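Local coordinates for protein pelota homolog (Archaeoglobus fulgidus, PDB 3OBY), which probably recognises stalled ribosomes and promotes their release, and probably has a metal-dependent endoribonuclease activity that cuts the stalled mRNA, at residues A[287-292]-A[318-323]; A[20-25]-A[75-80]; A[250-255]-A[314-319]. One frame throughout, in Å; residues are numbered along the deposited sequence.

Interactions 1 and 3 belong to the C-terminal domain and share Met318 and Ser319, while interaction 2 lies in the Sm-fold N-terminal domain. Interaction 3 is the most buried, an apolar seam between helix 236-262 and strand 314-318. Interaction 1 takes up the end of that strand and is mainly polar: backbone bonds join it to strand 282-288, and carboxylates meet Thr320 nearer the surface. Interaction 2, partly buried, is made of leucines packed on one another and on Asn77, with no hydrogen bond between its segments. It nevertheless touches both others: Leu22 packs on Asp289 and Ser319, and Asp23 OD1 probably accepts a hydrogen bond from Ile317 N, so the two domains meet here.

Interaction 1: residues A[287-292]-A[318-323]; sequences VADEFL and MSTEFE
Residues 287-288 and 318 run parallel as neighbouring strand ends, with Ala288 bridged to Met318 and both side chains on the same face of the sheet. Met318 N donates to Val287 O at 2.8 Å, and Asp289 N returns a bond to Met318 O, also 2.8 Å, each nearly along its C=O axis. Helices 289-295 and 301-310 join strands 282-288 and 314-318, a beta-alpha-beta crossover of the C-terminal domain (eRF1 domain 3), and this contact lies where both strands end. Ala288 is the N-cap of helix 289-295; Ser319 to Phe322 form a type I turn. Asp289 bridges the chains. Its CG lies between backbone N and carbonyl carbon (chi1 63°), and its OD1 takes the Thr320 N-H at 2.8 Å from above the carboxylate plane. Thr320 OG1 lies within hydrogen-bonding distance of both carboxylates, 3.1 Å from Asp289 OD1 and 2.8 Å from Glu290 OE2. The Thr320 methyl, CG2, rests 3.9 Å from Ala288 CB. Helix 323-330 closes this side, Met329 touching Ala288, Glu290 and Thr320; Leu22 of helix 22-31 packs on Asp289 and Ser319, while helix 236-262 meets the side chain of Met318.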
loop_
_atom_site.group_PDB
_atom_site.type_symbol
_atom_site.label_atom_id
_atom_site.label_comp_id
_atom_site.label_asym_id
_atom_site.label_seq_id
_atom_site.Cartn_x
_atom_site.Cartn_y
_atom_site.Cartn_z
ATOM N N VAL A 287 7.417 -2.777 13.225
ATOM C CA VAL A 287 6.700 -3.767 14.031
ATOM C C VAL A 287 5.979 -4.832 13.224
ATOM O O VAL A 287 5.418 -4.551 12.168
ATOM C CB VAL A 287 5.675 -3.069 14.982
ATOM C CG1 VAL A 287 4.528 -2.468 14.180
ATOM C CG2 VAL A 287 5.173 -4.050 16.021
ATOM N N ALA A 288 6.004 -6.062 13.727
ATOM C CA ALA A 288 5.340 -7.181 13.050
ATOM C C ALA A 288 3.885 -7.254 13.503
ATOM O O ALA A 288 3.582 -7.109 14.690
ATOM C CB ALA A 288 6.049 -8.494 13.358
ATOM N N ASP A 289 2.985 -7.476 12.553
ATOM C CA ASP A 289 1.567 -7.535 12.873
ATOM C C ASP A 289 1.265 -8.524 13.994
ATOM O O ASP A 289 0.458 -8.227 14.880
ATOM C CB ASP A 289 0.747 -7.844 11.610
ATOM C CG ASP A 289 1.063 -9.197 11.010
ATOM O OD1 ASP A 289 2.167 -9.725 11.243
ATOM O OD2 ASP A 289 0.199 -9.728 10.282
ATOM N N GLU A 290 1.925 -9.681 13.978
ATOM C CA GLU A 290 1.701 -10.677 15.021
ATOM C C GLU A 290 2.038 -10.103 16.388
ATOM O O GLU A 290 1.368 -10.391 17.383
ATOM C CB GLU A 290 2.559 -11.916 14.791
ATOM C CG GLU A 290 1.988 -12.930 13.828
ATOM C CD GLU A 290 2.889 -14.145 13.689
ATOM O OE1 GLU A 290 3.405 -14.613 14.733
ATOM O OE2 GLU A 290 3.072 -14.631 12.547
ATOM N N PHE A 291 3.090 -9.298 16.433
ATOM C CA PHE A 291 3.525 -8.701 17.682
ATOM C C PHE A 291 2.425 -7.837 18.269
ATOM O O PHE A 291 2.120 -7.932 19.456
ATOM C CB PHE A 291 4.770 -7.846 17.458
ATOM C CG PHE A 291 5.339 -7.248 18.716
ATOM C CD1 PHE A 291 6.140 -8.006 19.555
ATOM C CD2 PHE A 291 5.085 -5.913 19.053
ATOM C CE1 PHE A 291 6.696 -7.447 20.702
ATOM C CE2 PHE A 291 5.635 -5.348 20.195
ATOM C CZ PHE A 291 6.441 -6.118 21.026
ATOM N N LEU A 292 1.837 -6.985 17.439
ATOM C CA LEU A 292 0.775 -6.119 17.931
ATOM C C LEU A 292 -0.367 -6.934 18.522
ATOM O O LEU A 292 -0.839 -6.651 19.623
ATOM C CB LEU A 292 0.244 -5.220 16.813
ATOM C CG LEU A 292 1.198 -4.129 16.335
ATOM C CD1 LEU A 292 0.555 -3.377 15.196
ATOM C CD2 LEU A 292 1.527 -3.188 17.483
ATOM N N MET A 318 4.595 -4.347 9.468
ATOM C CA MET A 318 4.801 -5.376 8.455
ATOM C C MET A 318 4.001 -6.625 8.790
ATOM O O MET A 318 3.896 -7.023 9.945
ATOM C CB MET A 318 6.284 -5.732 8.354
ATOM C CG MET A 318 7.234 -4.533 8.345
ATOM S SD MET A 318 8.936 -5.079 8.184
ATOM C CE MET A 318 9.784 -3.543 8.036
ATOM N N SER A 319 3.432 -7.233 7.762
ATOM C CA SER A 319 2.648 -8.443 7.933
ATOM C C SER A 319 3.516 -9.685 7.874
ATOM O O SER A 319 4.230 -9.901 6.903
ATOM C CB SER A 319 1.594 -8.540 6.840
ATOM O OG SER A 319 1.048 -9.846 6.798
ATOM N N THR A 320 3.439 -10.513 8.905
ATOM C CA THR A 320 4.214 -11.746 8.929
ATOM C C THR A 320 3.810 -12.699 7.802
ATOM O O THR A 320 4.346 -13.803 7.699
ATOM C CB THR A 320 4.061 -12.462 10.265
ATOM O OG1 THR A 320 2.669 -12.660 10.547
ATOM C CG2 THR A 320 4.677 -11.624 11.378
ATOM N N GLU A 321 2.868 -12.272 6.959
ATOM C CA GLU A 321 2.431 -13.085 5.825
ATOM C C GLU A 321 3.530 -13.083 4.777
ATOM O O GLU A 321 3.620 -13.997 3.960
ATOM C CB GLU A 321 1.158 -12.520 5.189
ATOM C CG GLU A 321 0.578 -13.400 4.065
ATOM C CD GLU A 321 -0.592 -12.754 3.322
ATOM O OE1 GLU A 321 -1.487 -12.177 3.979
ATOM O OE2 GLU A 321 -0.623 -12.836 2.074
ATOM N N PHE A 322 4.360 -12.044 4.800
ATOM C CA PHE A 322 5.452 -11.907 3.844
ATOM C C PHE A 322 6.811 -12.036 4.527
ATOM O O PHE A 322 6.891 -12.134 5.755
ATOM C CB PHE A 322 5.324 -10.567 3.131
ATOM C CG PHE A 322 3.956 -10.322 2.590
ATOM C CD1 PHE A 322 3.474 -11.068 1.519
ATOM C CD2 PHE A 322 3.115 -9.393 3.196
ATOM C CE1 PHE A 322 2.174 -10.890 1.063
ATOM C CE2 PHE A 322 1.813 -9.212 2.744
ATOM C CZ PHE A 322 1.342 -9.965 1.677
ATOM N N GLU A 323 7.878 -12.030 3.734
ATOM C CA GLU A 323 9.218 -12.186 4.279
ATOM C C GLU A 323 9.691 -11.099 5.246
ATOM O O GLU A 323 10.177 -11.404 6.333
ATOM C CB GLU A 323 10.226 -12.353 3.134
ATOM C CG GLU A 323 9.949 -13.565 2.240
ATOM C CD GLU A 323 9.809 -14.871 3.017
ATOM O OE1 GLU A 323 10.829 -15.395 3.509
ATOM O OE2 GLU A 323 8.670 -15.374 3.143
#

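Interaction 2: residues A[20-25]-A[75-80]; sequences ETLDDL and FANRLR
Three leucines and one asparagine make the contact. Leu22, in the first turn of helix 22-31, crosses Asn77 at about a right angle, and its CD2 branch reaches 3.7 Å from Asn77 CB. Its CG lies beside the backbone N (chi1 -61°), which brings the branched end closer to Asn77 than the start of the side chain would suggest. One turn on, Leu25 points at the loop; with CG anti to the backbone N (chi1 -159°), its CD2 methyl lies 3.6 Å from Asn77 O. The other methyl, Leu25 CD1, faces Leu79 CB at 4.3 Å. Leu79 answers with its own CD2, which sits 3.9 Å from Leu25 O.

Local turns and caps position these side chains first. Asn77 is the centre of an inverse gamma turn that leads the chain into strand 79-87. Across from it, Thr21 and Asp24 form a capping box at the helix start: Asp24 N donates to Thr21 OG1 at 3.2 Å, while Thr21 N makes only a weak bond to Asp24 OD1. That oxygen also takes Glu20 N at 2.9 Å through its anti lone pair. Further out, Leu25 touches Ile99 of strand 94-99, and Leu22 CD1 touches Asp289 and Ser319 of the C-terminal domain. An alanine at Leu22 would remove both methyl branches and would probably loosen the packing on Asn77, Asp289 and Ser319.

Between the two segments there is no hydrogen bond. In the RNA-binding Sm fold of the N-terminal domain, the start of helix 22-31 thus packs against the beginning of strand 79-87 of the antiparallel sheet. The helix start and the turn and strand segment 77-79 are held together by shape and van der Waals contact, while polar bonds fix the N-terminus of the helix.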
loop_
_atom_site.group_PDB
_atom_site.type_symbol
_atom_site.label_atom_id
_atom_site.label_comp_id
_atom_site.label_asym_id
_atom_site.label_seq_id
_atom_site.Cartn_x
_atom_site.Cartn_y
_atom_site.Cartn_z
ATOM N N GLU A 20 -4.707 0.447 2.145
ATOM C CA GLU A 20 -3.940 -0.512 1.346
ATOM C C GLU A 20 -2.844 -1.219 2.146
ATOM O O GLU A 20 -2.187 -2.131 1.652
ATOM C CB GLU A 20 -3.302 0.217 0.159
ATOM C CG GLU A 20 -4.276 1.009 -0.709
ATOM C CD GLU A 20 -3.577 1.908 -1.720
ATOM O OE1 GLU A 20 -3.017 2.946 -1.313
ATOM O OE2 GLU A 20 -3.583 1.575 -2.924
ATOM N N THR A 21 -2.643 -0.787 3.382
ATOM C CA THR A 21 -1.617 -1.368 4.227
ATOM C C THR A 21 -2.069 -1.456 5.674
ATOM O O THR A 21 -3.040 -0.806 6.071
ATOM C CB THR A 21 -0.326 -0.526 4.183
ATOM O OG1 THR A 21 -0.569 0.760 4.763
ATOM C CG2 THR A 21 0.128 -0.344 2.763
ATOM N N LEU A 22 -1.359 -2.257 6.459
ATOM C CA LEU A 22 -1.694 -2.393 7.862
ATOM C C LEU A 22 -1.491 -1.039 8.553
ATOM O O LEU A 22 -2.148 -0.744 9.553
ATOM C CB LEU A 22 -0.845 -3.492 8.499
ATOM C CG LEU A 22 -1.069 -4.880 7.873
ATOM C CD1 LEU A 22 -0.270 -5.921 8.629
ATOM C CD2 LEU A 22 -2.542 -5.241 7.899
ATOM N N ASP A 23 -0.599 -0.214 8.000
ATOM C CA ASP A 23 -0.344 1.134 8.529
ATOM C C ASP A 23 -1.661 1.904 8.427
ATOM O O ASP A 23 -2.134 2.518 9.391
ATOM C CB ASP A 23 0.692 1.883 7.672
ATOM C CG ASP A 23 2.093 1.305 7.777
ATOM O OD1 ASP A 23 2.260 0.214 8.351
ATOM O OD2 ASP A 23 3.037 1.948 7.268
ATOM N N ASP A 24 -2.235 1.863 7.227
ATOM C CA ASP A 24 -3.484 2.544 6.929
ATOM C C ASP A 24 -4.574 2.066 7.874
ATOM O O ASP A 24 -5.236 2.866 8.538
ATOM C CB ASP A 24 -3.910 2.258 5.484
ATOM C CG ASP A 24 -3.047 2.964 4.444
ATOM O OD1 ASP A 24 -3.132 2.567 3.257
ATOM O OD2 ASP A 24 -2.310 3.912 4.790
ATOM N N LEU A 25 -4.751 0.751 7.929
ATOM C CA LEU A 25 -5.766 0.153 8.783
ATOM C C LEU A 25 -5.586 0.591 10.234
ATOM O O LEU A 25 -6.556 0.887 10.934
ATOM C CB LEU A 25 -5.694 -1.369 8.683
ATOM C CG LEU A 25 -6.978 -2.090 9.093
ATOM C CD1 LEU A 25 -8.114 -1.617 8.204
ATOM C CD2 LEU A 25 -6.795 -3.596 8.971
ATOM N N PHE A 75 -7.688 -12.016 16.227
ATOM C CA PHE A 75 -7.039 -13.084 15.489
ATOM C C PHE A 75 -6.939 -12.844 13.992
ATOM O O PHE A 75 -6.957 -13.781 13.194
ATOM C CB PHE A 75 -7.787 -14.384 15.796
ATOM C CG PHE A 75 -7.958 -14.628 17.270
ATOM C CD1 PHE A 75 -6.870 -14.996 18.050
ATOM C CD2 PHE A 75 -9.181 -14.396 17.893
ATOM C CE1 PHE A 75 -6.998 -15.120 19.430
ATOM C CE2 PHE A 75 -9.317 -14.520 19.272
ATOM C CZ PHE A 75 -8.220 -14.881 20.042
ATOM N N ALA A 76 -6.820 -11.576 13.619
ATOM C CA ALA A 76 -6.705 -11.190 12.219
ATOM C C ALA A 76 -6.553 -9.689 12.097
ATOM O O ALA A 76 -6.904 -8.940 13.003
ATOM C CB ALA A 76 -7.926 -11.641 11.450
ATOM N N ASN A 77 -6.026 -9.255 10.963
ATOM C CA ASN A 77 -5.838 -7.838 10.706
ATOM C C ASN A 77 -7.146 -7.273 10.166
ATOM O O ASN A 77 -7.316 -7.120 8.961
ATOM C CB ASN A 77 -4.697 -7.657 9.703
ATOM C CG ASN A 77 -3.342 -8.027 10.292
ATOM O OD1 ASN A 77 -2.524 -8.676 9.641
ATOM N ND2 ASN A 77 -3.100 -7.601 11.531
ATOM N N ARG A 78 -8.077 -6.993 11.073
ATOM C CA ARG A 78 -9.388 -6.459 10.716
ATOM C C ARG A 78 -9.859 -5.477 11.777
ATOM O O ARG A 78 -9.698 -5.708 12.974
ATOM C CB ARG A 78 -10.432 -7.580 10.599
ATOM C CG ARG A 78 -10.025 -8.764 9.738
ATOM C CD ARG A 78 -11.129 -9.808 9.697
ATOM N NE ARG A 78 -12.245 -9.376 8.865
ATOM C CZ ARG A 78 -13.516 -9.688 9.095
ATOM N NH1 ARG A 78 -13.843 -10.435 10.141
ATOM N NH2 ARG A 78 -14.461 -9.260 8.269
ATOM N N LEU A 79 -10.460 -4.386 11.326
ATOM C CA LEU A 79 -10.964 -3.356 12.224
ATOM C C LEU A 79 -12.465 -3.538 12.369
ATOM O O LEU A 79 -13.192 -3.496 11.377
ATOM C CB LEU A 79 -10.641 -1.981 11.634
ATOM C CG LEU A 79 -10.958 -0.720 12.430
ATOM C CD1 LEU A 79 -10.397 -0.827 13.832
ATOM C CD2 LEU A 79 -10.363 0.470 11.703
ATOM N N ARG A 80 -12.936 -3.763 13.593
ATOM C CA ARG A 80 -14.370 -3.949 13.813
ATOM C C ARG A 80 -15.054 -2.650 14.205
ATOM O O ARG A 80 -14.783 -2.091 15.269
ATOM C CB ARG A 80 -14.635 -4.991 14.896
ATOM C CG ARG A 80 -16.125 -5.238 15.125
ATOM C CD ARG A 80 -16.398 -6.164 16.298
ATOM N NE ARG A 80 -15.762 -7.464 16.119
ATOM C CZ ARG A 80 -14.765 -7.914 16.874
ATOM N NH1 ARG A 80 -14.293 -7.166 17.863
ATOM N NH2 ARG A 80 -14.239 -9.110 16.636
#

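Interaction 3: residues A[250-255]-A[314-319]; sequences AEYIDR and KVVIMS
Helix 236-262 crosses strand 314-318 steeply here: the axes of the short segments 250-255 and 314-318 pass 10.8 Å apart with 112° between their directions. Lys314, Val316 and Met318, alternate residues of the strand, turn to the helix; Tyr252 points at them and the end of Ile253 reaches in beside it.

The aliphatic contacts gather at the methionine. With its chain extended beyond CG (chi2 -179°), Met318 reaches across to the helix tip first. Its CE methyl touches Tyr252 CB at 3.9 Å and Ile253 CD1 at 4.0 Å, so it meets two consecutive helix residues at once. The sulphur takes part too, Met318 SD standing 4.0 Å from Ile253 CD1. Ile253 CG1 is anti to the carbonyl carbon, which carries CD1 toward the methionine.

Tyr252 supplies the aromatic contact. Its side chain slants along the strand from Met318 toward Lys314, and ring atom CE2 approaches Val316 CG2 at 3.9 Å on an oblique course. Further along, the phenol meets a lysine chain crossing it at about a right angle: Tyr252 OH lies 4.0 Å from Lys314 CD, on the aliphatic part of that chain. The lysine bends only at its last torsion (chi4 -52°), and its NZ has a long, weak ion pair with Asp125.

Val284 and Leu286 of strand 282-288 also touch Tyr252, and Leu328 of helix 323-330 packs on both Ile253 and Met318. On the other face of the strand, Ile317 meets Leu22 and Trp26 of helix 22-31.

No hydrogen bond links these two segments. Apolar contact thus seats helix 236-262 on 314-318, an outermost strand of the four-stranded mixed sheet of the C-terminal domain, with the more polar lysine and phenol at one end of the seam.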
loop_
_atom_site.group_PDB
_atom_site.type_symbol
_atom_site.label_atom_id
_atom_site.label_comp_id
_atom_site.label_asym_id
_atom_site.label_seq_id
_atom_site.Cartn_x
_atom_site.Cartn_y
_atom_site.Cartn_z
ATOM N N ALA A 250 11.495 -4.501 3.096
ATOM C CA ALA A 250 12.728 -5.273 3.036
ATOM C C ALA A 250 13.899 -4.319 3.206
ATOM O O ALA A 250 14.905 -4.671 3.809
ATOM C CB ALA A 250 12.836 -6.008 1.705
ATOM N N GLU A 251 13.747 -3.107 2.674
ATOM C CA GLU A 251 14.773 -2.074 2.770
ATOM C C GLU A 251 14.919 -1.594 4.205
ATOM O O GLU A 251 16.002 -1.192 4.622
ATOM C CB GLU A 251 14.429 -0.889 1.867
ATOM C CG GLU A 251 15.346 0.315 2.037
ATOM C CD GLU A 251 16.816 -0.043 1.923
ATOM O OE1 GLU A 251 17.189 -0.743 0.958
ATOM O OE2 GLU A 251 17.600 0.381 2.795
ATOM N N TYR A 252 13.824 -1.615 4.957
ATOM C CA TYR A 252 13.891 -1.213 6.349
ATOM C C TYR A 252 14.577 -2.328 7.133
ATOM O O TYR A 252 15.321 -2.073 8.075
ATOM C CB TYR A 252 12.493 -0.943 6.910
ATOM C CG TYR A 252 11.945 0.413 6.535
ATOM C CD1 TYR A 252 12.649 1.577 6.841
ATOM C CD2 TYR A 252 10.728 0.536 5.867
ATOM C CE1 TYR A 252 12.161 2.825 6.491
ATOM C CE2 TYR A 252 10.231 1.780 5.511
ATOM C CZ TYR A 252 10.950 2.919 5.825
ATOM O OH TYR A 252 10.453 4.152 5.479
ATOM N N ILE A 253 14.332 -3.568 6.731
ATOM C CA ILE A 253 14.956 -4.698 7.393
ATOM C C ILE A 253 16.454 -4.676 7.112
ATOM O O ILE A 253 17.251 -5.042 7.973
ATOM C CB ILE A 253 14.367 -6.042 6.907
ATOM C CG1 ILE A 253 12.922 -6.183 7.395
ATOM C CG2 ILE A 253 15.252 -7.203 7.375
ATOM C CD1 ILE A 253 12.744 -6.027 8.897
ATOM N N ASP A 254 16.842 -4.250 5.910
ATOM C CA ASP A 254 18.262 -4.185 5.573
ATOM C C ASP A 254 18.954 -3.105 6.389
ATOM O O ASP A 254 20.051 -3.310 6.897
ATOM C CB ASP A 254 18.477 -3.914 4.088
ATOM C CG ASP A 254 18.353 -5.166 3.244
ATOM O OD1 ASP A 254 18.659 -6.269 3.756
ATOM O OD2 ASP A 254 17.963 -5.045 2.062
ATOM N N ARG A 255 18.311 -1.953 6.520
ATOM C CA ARG A 255 18.897 -0.875 7.298
ATOM C C ARG A 255 19.072 -1.333 8.739
ATOM O O ARG A 255 20.126 -1.107 9.336
ATOM C CB ARG A 255 18.017 0.378 7.239
ATOM C CG ARG A 255 18.061 1.095 5.899
ATOM C CD ARG A 255 17.122 2.279 5.887
ATOM N NE ARG A 255 17.401 3.197 6.984
ATOM C CZ ARG A 255 16.653 4.253 7.285
ATOM N NH1 ARG A 255 15.569 4.528 6.568
ATOM N NH2 ARG A 255 16.987 5.035 8.304
ATOM N N LYS A 314 8.151 7.609 12.549
ATOM C CA LYS A 314 7.308 6.921 11.586
ATOM C C LYS A 314 7.088 5.477 12.036
ATOM O O LYS A 314 8.008 4.819 12.525
ATOM C CB LYS A 314 7.967 6.926 10.201
ATOM C CG LYS A 314 7.110 6.316 9.096
ATOM C CD LYS A 314 7.915 6.093 7.820
ATOM C CE LYS A 314 7.015 5.850 6.606
ATOM N NZ LYS A 314 6.008 4.773 6.826
ATOM N N VAL A 315 5.863 4.990 11.877
ATOM C CA VAL A 315 5.552 3.618 12.242
ATOM C C VAL A 315 5.429 2.796 10.966
ATOM O O VAL A 315 4.868 3.256 9.979
ATOM C CB VAL A 315 4.216 3.516 13.020
ATOM C CG1 VAL A 315 3.962 2.065 13.423
ATOM C CG2 VAL A 315 4.242 4.428 14.248
ATOM N N VAL A 316 5.967 1.584 10.990
ATOM C CA VAL A 316 5.897 0.688 9.840
ATOM C C VAL A 316 5.439 -0.687 10.326
ATOM O O VAL A 316 6.189 -1.403 10.994
ATOM C CB VAL A 316 7.273 0.561 9.143
ATOM C CG1 VAL A 316 7.224 -0.531 8.093
ATOM C CG2 VAL A 316 7.666 1.892 8.494
ATOM N N ILE A 317 4.198 -1.044 10.005
ATOM C CA ILE A 317 3.661 -2.332 10.418
ATOM C C ILE A 317 3.767 -3.323 9.275
ATOM O O ILE A 317 3.107 -3.168 8.247
ATOM C CB ILE A 317 2.176 -2.234 10.845
ATOM C CG1 ILE A 317 1.996 -1.145 11.899
ATOM C CG2 ILE A 317 1.716 -3.573 11.424
ATOM C CD1 ILE A 317 0.564 -0.892 12.269
ATOM N N MET A 318 4.595 -4.347 9.468
ATOM C CA MET A 318 4.801 -5.376 8.455
ATOM C C MET A 318 4.001 -6.625 8.790
ATOM O O MET A 318 3.896 -7.023 9.945
ATOM C CB MET A 318 6.284 -5.732 8.354
ATOM C CG MET A 318 7.234 -4.533 8.345
ATOM S SD MET A 318 8.936 -5.079 8.184
ATOM C CE MET A 318 9.784 -3.543 8.036
ATOM N N SER A 319 3.432 -7.233 7.762
ATOM C CA SER A 319 2.648 -8.443 7.933
ATOM C C SER A 319 3.516 -9.685 7.874
ATOM O O SER A 319 4.230 -9.901 6.903
ATOM C CB SER A 319 1.594 -8.540 6.840
ATOM O OG SER A 319 1.048 -9.846 6.798
#